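Local coordinates for protein glutamyl-tRNA synthetase, cytoplasmic (Saccharomyces cerevisiae, PDB 2HRA) that attaches glutamate to tRNA(Glu) in a two-step, ATP-dependent reaction, and is represented here by the N-terminal GST-like domain through which it joins the Arc1p complex, at residues S21-N26 with A61-D67. Numbering follows the deposited sequence.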
ATOM      1  N   SER A  21      -6.040  16.724  -6.135  1.00 31.60           N
ATOM      2  CA  SER A  21      -5.475  15.783  -7.095  1.00 31.25           C
ATOM      3  C   SER A  21      -6.450  14.654  -7.203  1.00 31.01           C
ATOM      4  O   SER A  21      -7.256  14.434  -6.287  1.00 30.88           O
ATOM      5  CB  SER A  21      -4.156  15.214  -6.608  1.00 31.84           C
ATOM      6  OG  SER A  21      -3.136  16.180  -6.631  1.00 33.62           O
ATOM      7  N   THR A  22      -6.361  13.899  -8.295  1.00 30.70           N
ATOM      8  CA  THR A  22      -7.206  12.721  -8.457  1.00 30.00           C
ATOM      9  C   THR A  22      -6.328  11.480  -8.458  1.00 29.38           C
ATOM     10  O   THR A  22      -5.291  11.464  -9.132  1.00 29.05           O
ATOM     11  CB  THR A  22      -8.011  12.789  -9.754  1.00 30.44           C
ATOM     12  OG1 THR A  22      -8.740  14.018  -9.760  1.00 30.13           O
ATOM     13  CG2 THR A  22      -8.991  11.607  -9.845  1.00 29.59           C
ATOM     14  N   LEU A  23      -6.719  10.489  -7.656  1.00 28.29           N
ATOM     15  CA  LEU A  23      -6.099   9.158  -7.682  1.00 27.87           C
ATOM     16  C   LEU A  23      -7.097   8.127  -8.166  1.00 27.84           C
ATOM     17  O   LEU A  23      -8.074   7.815  -7.487  1.00 26.93           O
ATOM     18  CB  LEU A  23      -5.590   8.746  -6.293  1.00 27.51           C
ATOM     19  CG  LEU A  23      -4.928   7.348  -6.157  1.00 27.76           C
ATOM     20  CD1 LEU A  23      -3.718   7.250  -7.049  1.00 22.28           C
ATOM     21  CD2 LEU A  23      -4.587   7.031  -4.688  1.00 26.38           C
ATOM     22  N   THR A  24      -6.829   7.559  -9.337  1.00 28.26           N
ATOM     23  CA  THR A  24      -7.651   6.476  -9.832  1.00 27.99           C
ATOM     24  C   THR A  24      -7.116   5.130  -9.330  1.00 28.33           C
ATOM     25  O   THR A  24      -5.915   4.875  -9.383  1.00 28.75           O
ATOM     26  CB  THR A  24      -7.720   6.522 -11.370  1.00 28.79           C
ATOM     27  OG1 THR A  24      -8.003   7.873 -11.794  1.00 26.96           O
ATOM     28  CG2 THR A  24      -8.801   5.587 -11.875  1.00 29.77           C
ATOM     29  N   ILE A  25      -8.004   4.289  -8.815  1.00 28.09           N
ATOM     30  CA  ILE A  25      -7.662   2.947  -8.345  1.00 27.99           C
ATOM     31  C   ILE A  25      -8.493   1.938  -9.106  1.00 28.66           C
ATOM     32  O   ILE A  25      -9.684   2.092  -9.193  1.00 28.36           O
ATOM     33  CB  ILE A  25      -7.914   2.777  -6.821  1.00 27.89           C
ATOM     34  CG1 ILE A  25      -7.075   3.784  -6.030  1.00 27.64           C
ATOM     35  CG2 ILE A  25      -7.510   1.383  -6.350  1.00 27.70           C
ATOM     36  CD1 ILE A  25      -5.578   3.392  -5.943  1.00 27.57           C
ATOM     37  N   ASN A  26      -7.843   0.901  -9.646  1.00 29.45           N
ATOM     38  CA  ASN A  26      -8.472  -0.088 -10.527  1.00 30.01           C
ATOM     39  C   ASN A  26      -8.749  -1.371  -9.753  1.00 30.94           C
ATOM     40  O   ASN A  26      -7.820  -2.014  -9.308  1.00 31.52           O
ATOM     41  CB  ASN A  26      -7.515  -0.381 -11.690  1.00 29.79           C
ATOM     42  CG  ASN A  26      -8.075  -1.371 -12.713  1.00 31.13           C
ATOM     43  OD1 ASN A  26      -9.152  -1.957 -12.531  1.00 31.23           O
ATOM     44  ND2 ASN A  26      -7.333  -1.558 -13.808  1.00 32.34           N
ATOM     45  N   ALA A  61      -6.485  -1.507 -17.849  1.00 30.99           N
ATOM     46  CA  ALA A  61      -6.246  -0.117 -17.467  1.00 30.59           C
ATOM     47  C   ALA A  61      -5.152  -0.160 -16.410  1.00 29.19           C
ATOM     48  O   ALA A  61      -5.001  -1.185 -15.730  1.00 29.71           O
ATOM     49  CB  ALA A  61      -7.506   0.514 -16.901  1.00 29.80           C
ATOM     50  N   PRO A  62      -4.372   0.931 -16.279  1.00 28.24           N
ATOM     51  CA  PRO A  62      -3.385   1.022 -15.222  1.00 26.72           C
ATOM     52  C   PRO A  62      -3.982   0.658 -13.862  1.00 26.12           C
ATOM     53  O   PRO A  62      -5.167   0.876 -13.613  1.00 25.63           O
ATOM     54  CB  PRO A  62      -2.980   2.503 -15.245  1.00 26.96           C
ATOM     55  CG  PRO A  62      -3.218   2.946 -16.627  1.00 28.41           C
ATOM     56  CD  PRO A  62      -4.355   2.120 -17.153  1.00 28.22           C
ATOM     57  N   ALA A  63      -3.148   0.113 -12.995  1.00 24.68           N
ATOM     58  CA  ALA A  63      -3.545  -0.200 -11.640  1.00 25.00           C
ATOM     59  C   ALA A  63      -3.909   1.054 -10.845  1.00 24.32           C
ATOM     60  O   ALA A  63      -4.738   1.016  -9.930  1.00 25.93           O
ATOM     61  CB  ALA A  63      -2.417  -0.931 -10.943  1.00 24.61           C
ATOM     62  N   ALA A  64      -3.258   2.156 -11.177  1.00 24.80           N
ATOM     63  CA  ALA A  64      -3.439   3.402 -10.462  1.00 25.00           C
ATOM     64  C   ALA A  64      -2.903   4.538 -11.323  1.00 25.92           C
ATOM     65  O   ALA A  64      -2.034   4.348 -12.183  1.00 25.65           O
ATOM     66  CB  ALA A  64      -2.711   3.335  -9.096  1.00 23.97           C
ATOM     67  N   LYS A  65      -3.439   5.731 -11.106  1.00 26.45           N
ATOM     68  CA  LYS A  65      -3.027   6.877 -11.870  1.00 27.70           C
ATOM     69  C   LYS A  65      -3.150   8.080 -10.932  1.00 28.24           C
ATOM     70  O   LYS A  65      -4.148   8.214 -10.269  1.00 28.56           O
ATOM     71  CB  LYS A  65      -4.003   6.991 -13.035  1.00 28.27           C
ATOM     72  CG  LYS A  65      -3.546   7.685 -14.258  1.00 30.73           C
ATOM     73  CD  LYS A  65      -4.789   8.040 -15.071  1.00 32.72           C
ATOM     74  CE  LYS A  65      -4.561   8.125 -16.522  1.00 35.57           C
ATOM     75  NZ  LYS A  65      -5.884   8.515 -17.118  1.00 38.51           N
ATOM     76  N   LEU A  66      -2.123   8.912 -10.840  1.00 29.09           N
ATOM     77  CA  LEU A  66      -2.211  10.154 -10.068  1.00 29.41           C
ATOM     78  C   LEU A  66      -2.275  11.283 -11.060  1.00 30.12           C
ATOM     79  O   LEU A  66      -1.277  11.575 -11.719  1.00 30.29           O
ATOM     80  CB  LEU A  66      -0.985  10.365  -9.183  1.00 29.85           C
ATOM     81  CG  LEU A  66      -1.036  11.669  -8.377  1.00 29.07           C
ATOM     82  CD1 LEU A  66      -2.221  11.645  -7.422  1.00 28.32           C
ATOM     83  CD2 LEU A  66       0.270  11.892  -7.637  1.00 33.21           C
ATOM     84  N   ASP A  67      -3.435  11.933 -11.127  1.00 30.88           N
ATOM     85  CA  ASP A  67      -3.729  12.930 -12.148  1.00 31.20           C
ATOM     86  C   ASP A  67      -3.543  12.247 -13.525  1.00 31.52           C
ATOM     87  O   ASP A  67      -4.316  11.358 -13.863  1.00 31.02           O
ATOM     88  CB  ASP A  67      -2.926  14.212 -11.902  1.00 31.45           C
ATOM     89  CG  ASP A  67      -3.344  14.911 -10.607  1.00 31.93           C
ATOM     90  OD1 ASP A  67      -4.551  14.899 -10.293  1.00 29.74           O
ATOM     91  OD2 ASP A  67      -2.472  15.452  -9.890  1.00 34.84           O
TER
HETATM   92  O   HOH W   1      -6.405  10.135 -12.207  1.00 31.06           O
HETATM   93  O   HOH W   2      -5.385  -1.025  -8.370  1.00 28.59           O
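Asp67 turns its carboxylate alongside the start of strand 21-26, where OD1 accepts a hydrogen bond from Thr22 N (2.9 Å). Asp67 N donates to Thr22 O (2.8 Å) and, with OD1 replacing a peptide carbonyl, extends the hydrogen-bonding pattern past strand 64-66. A weak bond joins Ser21 OG to Asp67 OD2 (3.4 Å); Lys80 of helix 73-80 is the stronger partner of that hydroxyl. Thr24 and Lys65 form the antiparallel hydrogen-bonded pair (Thr24 N to Lys65 O 2.9 Å, Lys65 N to Thr24 O 3.1 Å), and Asn26 N reaches Ala63 O (3.1 Å). Beyond it, Asn26 ND2 bonds Pro62 O (3.3 Å), Ala61 O more weakly (3.0 Å), and also Asp58 O, tying down the incoming loop. Leu23, Ile25, Ala64 and Leu66 share the face covered by helices 34-46 and 73-80, with Ile25 CD1 4.3 Å from Ala64 CB. On the Thr24 and Lys65 face, water 1 links Thr24 OG1 (2.8 Å) to Asp67 O (2.9 Å). This pairing sets an edge strand antiparallel to the central strand of the small GST-like sheet. Backbone bonds thus hold the strands together, while polar side chains secure both ends and apolar ones serve the helix-covered core.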